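Local coordinates for putative drug/sodium antiporter (Escherichia coli, PDB 4Z3N), which probably exports xenobiotic compounds across the cell membrane as an antiporter of the MATE family, and is linked to transport of the genotoxin colibactin, at residues A[279-284]-A[434-439]. Sequence-based numbering, arbitrary orientation.
Sequences FFIVRL and GVYFGA. With OLC ((2R)-2,3-dihydroxypropyl (9Z)-octadec-9-enoate), chain B.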
loop_
_atom_site.group_PDB
_atom_site.type_symbol
_atom_site.label_atom_id
_atom_site.label_comp_id
_atom_site.label_asym_id
_atom_site.label_seq_id
_atom_site.Cartn_x
_atom_site.Cartn_y
_atom_site.Cartn_z
ATOM N N PHE A 279 -21.450 0.204 -0.402
ATOM C CA PHE A 279 -22.758 0.389 -1.022
ATOM C C PHE A 279 -23.725 -0.720 -0.616
ATOM O O PHE A 279 -24.792 -0.456 -0.084
ATOM C CB PHE A 279 -22.598 0.439 -2.547
ATOM C CG PHE A 279 -23.875 0.666 -3.302
ATOM C CD1 PHE A 279 -24.513 1.895 -3.263
ATOM C CD2 PHE A 279 -24.418 -0.342 -4.092
ATOM C CE1 PHE A 279 -25.682 2.110 -3.978
ATOM C CE2 PHE A 279 -25.595 -0.135 -4.811
ATOM C CZ PHE A 279 -26.220 1.093 -4.756
ATOM N N PHE A 280 -23.329 -1.965 -0.847
ATOM C CA PHE A 280 -24.162 -3.114 -0.522
ATOM C C PHE A 280 -24.454 -3.227 0.998
ATOM O O PHE A 280 -25.600 -3.449 1.414
ATOM C CB PHE A 280 -23.495 -4.399 -1.027
ATOM C CG PHE A 280 -23.827 -4.747 -2.459
ATOM C CD1 PHE A 280 -25.019 -5.360 -2.776
ATOM C CD2 PHE A 280 -22.924 -4.499 -3.485
ATOM C CE1 PHE A 280 -25.328 -5.700 -4.092
ATOM C CE2 PHE A 280 -23.222 -4.836 -4.808
ATOM C CZ PHE A 280 -24.428 -5.432 -5.110
ATOM N N ILE A 281 -23.419 -3.075 1.820
ATOM C CA ILE A 281 -23.558 -3.273 3.257
ATOM C C ILE A 281 -24.572 -2.295 3.857
ATOM O O ILE A 281 -25.376 -2.659 4.712
ATOM C CB ILE A 281 -22.194 -3.115 3.977
ATOM C CG1 ILE A 281 -21.211 -4.166 3.480
ATOM C CG2 ILE A 281 -22.345 -3.274 5.466
ATOM C CD1 ILE A 281 -21.619 -5.577 3.801
ATOM N N VAL A 282 -24.525 -1.058 3.380
ATOM C CA VAL A 282 -25.331 0.040 3.911
ATOM C C VAL A 282 -26.814 -0.086 3.527
ATOM O O VAL A 282 -27.694 0.091 4.367
ATOM C CB VAL A 282 -24.771 1.411 3.422
ATOM C CG1 VAL A 282 -25.850 2.214 2.742
ATOM C CG2 VAL A 282 -24.148 2.190 4.574
ATOM N N ARG A 283 -27.075 -0.404 2.261
ATOM C CA ARG A 283 -28.429 -0.592 1.763
ATOM C C ARG A 283 -29.108 -1.822 2.373
ATOM O O ARG A 283 -30.329 -1.956 2.298
ATOM C CB ARG A 283 -28.424 -0.698 0.227
ATOM C CG ARG A 283 -29.790 -1.013 -0.392
ATOM C CD ARG A 283 -29.885 -0.563 -1.848
ATOM N NE ARG A 283 -29.679 -1.662 -2.789
ATOM C CZ ARG A 283 -30.638 -2.488 -3.204
ATOM N NH1 ARG A 283 -31.880 -2.352 -2.758
ATOM N NH2 ARG A 283 -30.355 -3.456 -4.067
ATOM N N LEU A 284 -28.334 -2.712 2.985
ATOM C CA LEU A 284 -28.915 -3.918 3.585
ATOM C C LEU A 284 -29.126 -3.788 5.095
ATOM O O LEU A 284 -30.238 -3.981 5.578
ATOM C CB LEU A 284 -28.060 -5.137 3.288
ATOM C CG LEU A 284 -28.163 -5.707 1.876
ATOM C CD1 LEU A 284 -27.218 -6.908 1.719
ATOM C CD2 LEU A 284 -29.604 -6.071 1.542
ATOM N N GLY A 434 -24.640 -12.929 2.609
ATOM C CA GLY A 434 -24.402 -13.090 1.185
ATOM C C GLY A 434 -23.295 -12.173 0.687
ATOM O O GLY A 434 -22.525 -12.563 -0.160
ATOM N N VAL A 435 -23.239 -10.952 1.197
ATOM C CA VAL A 435 -22.148 -10.054 0.890
ATOM C C VAL A 435 -20.814 -10.684 1.291
ATOM O O VAL A 435 -19.901 -10.819 0.473
ATOM C CB VAL A 435 -22.301 -8.699 1.625
ATOM C CG1 VAL A 435 -21.147 -7.765 1.255
ATOM C CG2 VAL A 435 -23.650 -8.053 1.316
ATOM N N TYR A 436 -20.715 -11.070 2.560
ATOM C CA TYR A 436 -19.507 -11.667 3.101
ATOM C C TYR A 436 -18.993 -12.822 2.225
ATOM O O TYR A 436 -17.801 -12.879 1.885
ATOM C CB TYR A 436 -19.758 -12.171 4.510
ATOM C CG TYR A 436 -20.156 -11.125 5.504
ATOM C CD1 TYR A 436 -19.876 -9.785 5.296
ATOM C CD2 TYR A 436 -20.807 -11.489 6.675
ATOM C CE1 TYR A 436 -20.235 -8.826 6.246
ATOM C CE2 TYR A 436 -21.171 -10.556 7.621
ATOM C CZ TYR A 436 -20.885 -9.229 7.408
ATOM O OH TYR A 436 -21.258 -8.328 8.371
ATOM N N PHE A 437 -19.882 -13.740 1.856
ATOM C CA PHE A 437 -19.448 -14.879 1.068
ATOM C C PHE A 437 -19.097 -14.450 -0.358
ATOM O O PHE A 437 -18.081 -14.873 -0.913
ATOM C CB PHE A 437 -20.511 -15.983 1.047
ATOM C CG PHE A 437 -20.475 -16.873 2.251
ATOM C CD1 PHE A 437 -19.428 -17.774 2.429
ATOM C CD2 PHE A 437 -21.477 -16.806 3.215
ATOM C CE1 PHE A 437 -19.376 -18.605 3.549
ATOM C CE2 PHE A 437 -21.436 -17.632 4.339
ATOM C CZ PHE A 437 -20.381 -18.534 4.505
ATOM N N GLY A 438 -19.931 -13.601 -0.942
ATOM C CA GLY A 438 -19.730 -13.205 -2.314
ATOM C C GLY A 438 -18.417 -12.477 -2.470
ATOM O O GLY A 438 -17.652 -12.743 -3.399
ATOM N N ALA A 439 -18.150 -11.576 -1.531
ATOM C CA ALA A 439 -17.028 -10.661 -1.627
ATOM C C ALA A 439 -15.685 -11.386 -1.589
ATOM O O ALA A 439 -14.734 -10.966 -2.248
ATOM C CB ALA A 439 -17.108 -9.623 -0.515
HETATM C C18 OLC B . -5.319 -5.586 -0.789
HETATM C C10 OLC B . -11.250 -11.030 2.749
HETATM C C9 OLC B . -11.102 -9.967 3.566
HETATM C C17 OLC B . -6.239 -6.431 0.069
HETATM C C11 OLC B . -11.330 -10.854 1.244
HETATM C C8 OLC B . -11.821 -9.953 4.906
HETATM C C24 OLC B . -16.099 -7.263 -2.701
HETATM C C16 OLC B . -7.262 -7.103 -0.818
HETATM C C12 OLC B . -11.223 -9.393 0.825
HETATM C C7 OLC B . -11.470 -8.724 5.727
HETATM C C15 OLC B . -8.134 -8.050 -0.003
HETATM C C13 OLC B . -10.317 -9.274 -0.401
HETATM C C6 OLC B . -12.213 -7.504 5.219
HETATM C C14 OLC B . -9.580 -7.948 -0.471
HETATM C C5 OLC B . -13.677 -7.819 4.995
HETATM C C4 OLC B . -14.277 -6.808 4.027
HETATM C C3 OLC B . -13.398 -6.663 2.801
HETATM C C2 OLC B . -14.142 -6.020 1.646
HETATM C C21 OLC B . -13.793 -7.524 -1.790
HETATM C C1 OLC B . -13.551 -6.486 0.322
HETATM C C22 OLC B . -14.629 -7.410 -3.052
HETATM O O19 OLC B . -12.370 -6.787 0.219
HETATM O O25 OLC B . -16.683 -6.280 -3.531
HETATM O O23 OLC B . -14.219 -6.277 -3.795
HETATM O O20 OLC B . -14.387 -6.730 -0.777
#
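V435 carries this contact: its two methyls face residues 279-284 of helix 250-284, while its own helix, 432-453, runs almost antiparallel to it, at 168°. The short axes stay 10.8 Å apart, so side chains alone bridge the gap, and with no hydrogen bond across, the contact is purely apolar. I281 reaches over with its ethyl branch. CG1 lies beside the backbone N (chi1 -62°), and a second turn of similar size (chi2 -64°) brings CD1 obliquely against V435, 3.4 Å from CG1 of that valine. The same CD1 comes within 4.3 Å of CE1 of Y436, meeting the ring at a slant. V435 has CG1 anti to its backbone N; CG1 faces I281, and CG2, between I281 and L284, also meets F280. L284, extended about CB-CG, lies alongside V435 but points the opposite way, its CD1 3.8 Å from V435 CG2. F280 adds only CB, 4.3 Å from V435 CG2, since its ring turns off toward V421 and Y422 of helix 417-427. One turn beyond V435, A439 touches the bound monoolein, CB to C24 at 3.4 Å. Within the all-helical MATE fold, this nearly antiparallel packing joins the end region of one predicted transmembrane helix to the start of another, I281 and Y436 also resting on A288 of helix 286-322.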